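Local coordinates for protein endonuclease IV (Thermus thermophilus, PDB 3AAM) that cleaves the DNA backbone at apurinic or apyrimidinic sites during base excision repair, leaving a 3'-hydroxyl and a 5'-terminal sugar phosphate, and also acts as a 3'-5' exonuclease, at residues A66-S71 against A91-K96; V107-G112 against E139-G144. One frame throughout, in Å; residues are numbered along the deposited sequence.

Contact 1 (A66-S71 against A91-K96); sequences AVIHAS and ADDLEK. With PO4 (phosphate ion), chain C.
Strand 66-69 and helix 82-100 belong to one beta-alpha-beta unit, with strand 104-107 completing it, and here the strand's outer face and the residues just after it meet the helix. I68 points toward the helix with CD1 in extended position (chi2 178°), and its CG2 branch meets D93 CB at 4.2 Å while CD1 nears the backbone of K96. Beyond the strand end, A70 meets D93 of the helix: D93 CG lies anti to its own carbonyl carbon, which carries OD2 to within 3.2 Å of A70 CB. In this TIM barrel the strand's carboxyl end opens on the active-site side, and the carboxylate of D93 bridges to that end through two waters. One water donates to H69 O and D93 OD1; the second accepts from S71 N and donates to D93 OD2 at 2.6 Å. K36 also forms a salt bridge with D93 OD1. Turned away from the helix, H69 has CG anti to its backbone N. Its ND1 donates to A70 O (2.6 Å) near the ring plane, which steadies the ring's rotation, while NE2 donates to O2 of a phosphate ion at 2.9 Å; two N-H donors would be consistent with a positively charged imidazole.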
loop_
_atom_site.group_PDB
_atom_site.type_symbol
_atom_site.label_atom_id
_atom_site.label_comp_id
_atom_site.label_asym_id
_atom_site.label_seq_id
_atom_site.Cartn_x
_atom_site.Cartn_y
_atom_site.Cartn_z
ATOM N N ALA A 66 -9.653 -4.641 1.626
ATOM C CA ALA A 66 -9.137 -4.314 0.310
ATOM C C ALA A 66 -8.421 -2.977 0.324
ATOM O O ALA A 66 -8.732 -2.094 1.127
ATOM C CB ALA A 66 -10.272 -4.286 -0.697
ATOM N N VAL A 67 -7.454 -2.837 -0.572
ATOM C CA VAL A 67 -6.686 -1.613 -0.684
ATOM C C VAL A 67 -6.557 -1.248 -2.152
ATOM O O VAL A 67 -6.330 -2.118 -2.990
ATOM C CB VAL A 67 -5.245 -1.788 -0.138
ATOM C CG1 VAL A 67 -4.491 -0.478 -0.238
ATOM C CG2 VAL A 67 -5.275 -2.285 1.295
ATOM N N ILE A 68 -6.717 0.032 -2.465
ATOM C CA ILE A 68 -6.542 0.494 -3.831
ATOM C C ILE A 68 -5.223 1.259 -3.853
ATOM O O ILE A 68 -5.005 2.159 -3.040
ATOM C CB ILE A 68 -7.703 1.411 -4.293
ATOM C CG1 ILE A 68 -8.886 0.538 -4.725
ATOM C CG2 ILE A 68 -7.244 2.318 -5.432
ATOM C CD1 ILE A 68 -10.124 1.307 -5.150
ATOM N N HIS A 69 -4.334 0.871 -4.762
ATOM C CA HIS A 69 -3.039 1.523 -4.888
ATOM C C HIS A 69 -3.108 2.561 -6.006
ATOM O O HIS A 69 -3.632 2.280 -7.083
ATOM C CB HIS A 69 -1.954 0.489 -5.230
ATOM C CG HIS A 69 -0.563 0.931 -4.892
ATOM N ND1 HIS A 69 -0.007 2.095 -5.376
ATOM C CD2 HIS A 69 0.381 0.366 -4.099
ATOM C CE1 HIS A 69 1.217 2.230 -4.896
ATOM N NE2 HIS A 69 1.477 1.195 -4.120
ATOM N N ALA A 70 -2.601 3.760 -5.741
ATOM C CA ALA A 70 -2.572 4.815 -6.749
ATOM C C ALA A 70 -1.440 4.472 -7.713
ATOM O O ALA A 70 -0.533 3.714 -7.372
ATOM C CB ALA A 70 -2.308 6.168 -6.088
ATOM N N SER A 71 -1.481 5.026 -8.919
ATOM C CA SER A 71 -0.428 4.744 -9.886
ATOM C C SER A 71 0.890 5.388 -9.493
ATOM O O SER A 71 0.918 6.368 -8.751
ATOM C CB SER A 71 -0.819 5.250 -11.270
ATOM O OG SER A 71 0.297 5.181 -12.142
ATOM N N ALA A 91 -7.665 11.662 -6.743
ATOM C CA ALA A 91 -9.051 11.920 -6.367
ATOM C C ALA A 91 -9.917 10.832 -6.992
ATOM O O ALA A 91 -10.873 10.360 -6.379
ATOM C CB ALA A 91 -9.488 13.290 -6.861
ATOM N N ASP A 92 -9.572 10.436 -8.214
ATOM C CA ASP A 92 -10.312 9.385 -8.904
ATOM C C ASP A 92 -10.187 8.081 -8.123
ATOM O O ASP A 92 -11.173 7.371 -7.937
ATOM C CB ASP A 92 -9.781 9.196 -10.330
ATOM C CG ASP A 92 -10.316 7.935 -10.994
ATOM O OD1 ASP A 92 -11.537 7.857 -11.252
ATOM O OD2 ASP A 92 -9.509 7.019 -11.258
ATOM N N ASP A 93 -8.976 7.766 -7.665
ATOM C CA ASP A 93 -8.765 6.546 -6.889
ATOM C C ASP A 93 -9.657 6.545 -5.653
ATOM O O ASP A 93 -10.264 5.535 -5.318
ATOM C CB ASP A 93 -7.308 6.411 -6.426
ATOM C CG ASP A 93 -6.338 6.155 -7.566
ATOM O OD1 ASP A 93 -6.709 5.451 -8.529
ATOM O OD2 ASP A 93 -5.190 6.646 -7.483
ATOM N N LEU A 94 -9.726 7.684 -4.972
ATOM C CA LEU A 94 -10.535 7.800 -3.762
ATOM C C LEU A 94 -12.030 7.669 -4.046
ATOM O O LEU A 94 -12.757 7.036 -3.284
ATOM C CB LEU A 94 -10.242 9.133 -3.076
ATOM C CG LEU A 94 -8.837 9.265 -2.485
ATOM C CD1 LEU A 94 -8.520 10.720 -2.186
ATOM C CD2 LEU A 94 -8.738 8.421 -1.226
ATOM N N GLU A 95 -12.477 8.280 -5.139
ATOM C CA GLU A 95 -13.878 8.230 -5.536
ATOM C C GLU A 95 -14.273 6.799 -5.904
ATOM O O GLU A 95 -15.346 6.324 -5.523
ATOM C CB GLU A 95 -14.117 9.176 -6.717
ATOM C CG GLU A 95 -14.055 10.653 -6.334
ATOM C CD GLU A 95 -13.700 11.558 -7.501
ATOM O OE1 GLU A 95 -13.836 11.124 -8.663
ATOM O OE2 GLU A 95 -13.291 12.714 -7.252
ATOM N N LYS A 96 -13.396 6.114 -6.634
ATOM C CA LYS A 96 -13.656 4.739 -7.037
ATOM C C LYS A 96 -13.675 3.849 -5.794
ATOM O O LYS A 96 -14.526 2.970 -5.661
ATOM C CB LYS A 96 -12.586 4.269 -8.034
ATOM C CG LYS A 96 -12.633 4.987 -9.392
ATOM C CD LYS A 96 -13.801 4.496 -10.237
ATOM C CE LYS A 96 -14.151 5.456 -11.381
ATOM N NZ LYS A 96 -13.043 5.709 -12.344
HETATM P P PO4 C . 5.090 1.107 -4.359
HETATM O O1 PO4 C . 4.833 0.638 -5.840
HETATM O O2 PO4 C . 4.134 0.314 -3.385
HETATM O O3 PO4 C . 6.573 0.826 -3.980
HETATM O O4 PO4 C . 4.809 2.654 -4.247
HETATM O O HOH W 1 -5.253 3.267 -9.116
HETATM O O HOH W 2 -3.630 6.691 -9.578
#

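Contact 2 (V107-G112 against E139-G144); sequences VHPGSG and ENTAGG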
loop_
_atom_site.group_PDB
_atom_site.type_symbol
_atom_site.label_atom_id
_atom_site.label_comp_id
_atom_site.label_asym_id
_atom_site.label_seq_id
_atom_site.Cartn_x
_atom_site.Cartn_y
_atom_site.Cartn_z
ATOM N N VAL A 107 -0.775 5.674 -1.568
ATOM C CA VAL A 107 -0.016 6.386 -2.584
ATOM C C VAL A 107 1.385 6.694 -2.093
ATOM O O VAL A 107 1.601 6.847 -0.894
ATOM C CB VAL A 107 -0.719 7.727 -2.927
ATOM C CG1 VAL A 107 -0.809 8.597 -1.685
ATOM C CG2 VAL A 107 0.030 8.453 -4.039
ATOM N N HIS A 108 2.349 6.760 -3.007
ATOM C CA HIS A 108 3.689 7.124 -2.580
ATOM C C HIS A 108 3.668 8.657 -2.524
ATOM O O HIS A 108 2.934 9.300 -3.273
ATOM C CB HIS A 108 4.770 6.564 -3.532
ATOM C CG HIS A 108 4.649 7.004 -4.959
ATOM N ND1 HIS A 108 5.519 6.566 -5.938
ATOM C CD2 HIS A 108 3.775 7.832 -5.579
ATOM C CE1 HIS A 108 5.185 7.107 -7.097
ATOM N NE2 HIS A 108 4.131 7.880 -6.906
ATOM N N PRO A 109 4.435 9.258 -1.602
ATOM C CA PRO A 109 4.495 10.715 -1.434
ATOM C C PRO A 109 4.871 11.527 -2.663
ATOM O O PRO A 109 4.296 12.590 -2.910
ATOM C CB PRO A 109 5.514 10.891 -0.310
ATOM C CG PRO A 109 5.362 9.650 0.481
ATOM C CD PRO A 109 5.249 8.585 -0.576
ATOM N N GLY A 110 5.835 11.028 -3.427
ATOM C CA GLY A 110 6.293 11.744 -4.601
ATOM C C GLY A 110 7.633 12.395 -4.304
ATOM O O GLY A 110 8.296 12.037 -3.327
ATOM N N SER A 111 8.032 13.350 -5.135
ATOM C CA SER A 111 9.307 14.032 -4.950
ATOM C C SER A 111 9.160 15.545 -5.016
ATOM O O SER A 111 8.461 16.074 -5.882
ATOM C CB SER A 111 10.310 13.562 -6.007
ATOM O OG SER A 111 9.798 13.739 -7.315
ATOM N N GLY A 112 9.835 16.230 -4.099
ATOM C CA GLY A 112 9.775 17.681 -4.045
ATOM C C GLY A 112 9.672 18.174 -2.612
ATOM O O GLY A 112 10.156 17.519 -1.687
ATOM N N GLU A 139 2.836 6.241 1.925
ATOM C CA GLU A 139 3.902 5.279 2.186
ATOM C C GLU A 139 5.225 5.956 2.490
ATOM O O GLU A 139 5.485 7.065 2.030
ATOM C CB GLU A 139 4.133 4.378 0.962
ATOM C CG GLU A 139 2.906 4.082 0.118
ATOM C CD GLU A 139 3.237 3.319 -1.166
ATOM O OE1 GLU A 139 4.282 3.606 -1.797
ATOM O OE2 GLU A 139 2.439 2.440 -1.555
ATOM N N ASN A 140 6.061 5.284 3.273
ATOM C CA ASN A 140 7.392 5.805 3.534
ATOM C C ASN A 140 8.141 5.399 2.265
ATOM O O ASN A 140 7.723 4.472 1.561
ATOM C CB ASN A 140 8.024 5.147 4.761
ATOM C CG ASN A 140 8.054 3.638 4.662
ATOM O OD1 ASN A 140 7.011 2.989 4.637
ATOM N ND2 ASN A 140 9.255 3.070 4.613
ATOM N N THR A 141 9.238 6.084 1.962
ATOM C CA THR A 141 9.990 5.800 0.747
ATOM C C THR A 141 11.462 5.491 0.974
ATOM O O THR A 141 11.977 5.618 2.085
ATOM C CB THR A 141 9.908 6.983 -0.226
ATOM O OG1 THR A 141 10.578 8.115 0.345
ATOM C CG2 THR A 141 8.458 7.349 -0.488
ATOM N N ALA A 142 12.132 5.089 -0.103
ATOM C CA ALA A 142 13.550 4.769 -0.058
ATOM C C ALA A 142 14.373 6.046 0.106
ATOM O O ALA A 142 15.544 6.000 0.482
ATOM C CB ALA A 142 13.954 4.040 -1.335
ATOM N N GLY A 143 13.754 7.185 -0.185
ATOM C CA GLY A 143 14.445 8.454 -0.050
ATOM C C GLY A 143 15.484 8.712 -1.124
ATOM O O GLY A 143 15.469 8.091 -2.185
ATOM N N GLY A 144 16.398 9.632 -0.840
ATOM C CA GLY A 144 17.422 9.962 -1.811
ATOM C C GLY A 144 16.859 11.002 -2.757
ATOM O O GLY A 144 15.656 11.265 -2.738
#
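An unusual first torsion sets E139 in place: chi1 of -32°, off the staggered positions, puts CG beside the backbone N, and the chain then runs extended (chi2 173°) past the end of the neighbouring strand. H108 holds CG in the crowded position between backbone N and carbonyl carbon. In T141 it is OG1 that takes this position, so that CG2 falls beside its own N and faces P109. The last residues of parallel strands 104-107 and 135-139 are joined by one bond, E139 N to V107 O at 3.1 Å, with the N-H in the carbonyl plane. The same oxygen also has E139 CG at 3.2 Å, so the glutamate chain lies along the V107 carbonyl before OE1 reaches H108 CB at 3.5 Å. Next in the loop, CG and CD of P109 each stand 3.0 Å from E139 O, a buried carbonyl without a hydrogen-bond partner in the model. P109 CD then meets T141 CG2 tip to tip at 3.4 Å, tight for two carbons. The polar ends are held from elsewhere, H108 NE2 by V74 O and T141 OG1 by V148 O. These loops follow the strands at the active-site mouth of the TIM barrel, where E139 touches the manganese ligand H172 and has a phosphate ion beside OE1. An alanine here removes CG and the carboxylate, and would probably loosen the packing against the V107 carbonyl and H108 CB and weaken the acidic surroundings of the metal site. H108 ND1 lies 5.2 Å from E139 OE1 with no salt bridge between them; if E139 is ionised, its charge would probably favour a second proton on H108.

How the contacts relate
Both segments of contact 1 precede those of contact 2 in the sequence, and the centres lie about 17 Å apart in the same TIM barrel. Strand 104-107 connects them: it pairs in parallel with strand 66-69 of contact 1 and, on its other edge, with strand 135-139, from which the second segment of contact 2 emerges. Contact 1 reaches outward to the surrounding helix 82-100, whereas contact 2 stays among loops at the barrel mouth. They meet directly, with H69 NE2 3.0 Å from E139 OE2 and A70 CB packed on V107 CG2. Consecutive strand ends thus bring H69, H108 and E139 together near the manganese site of H172, D217 and H219.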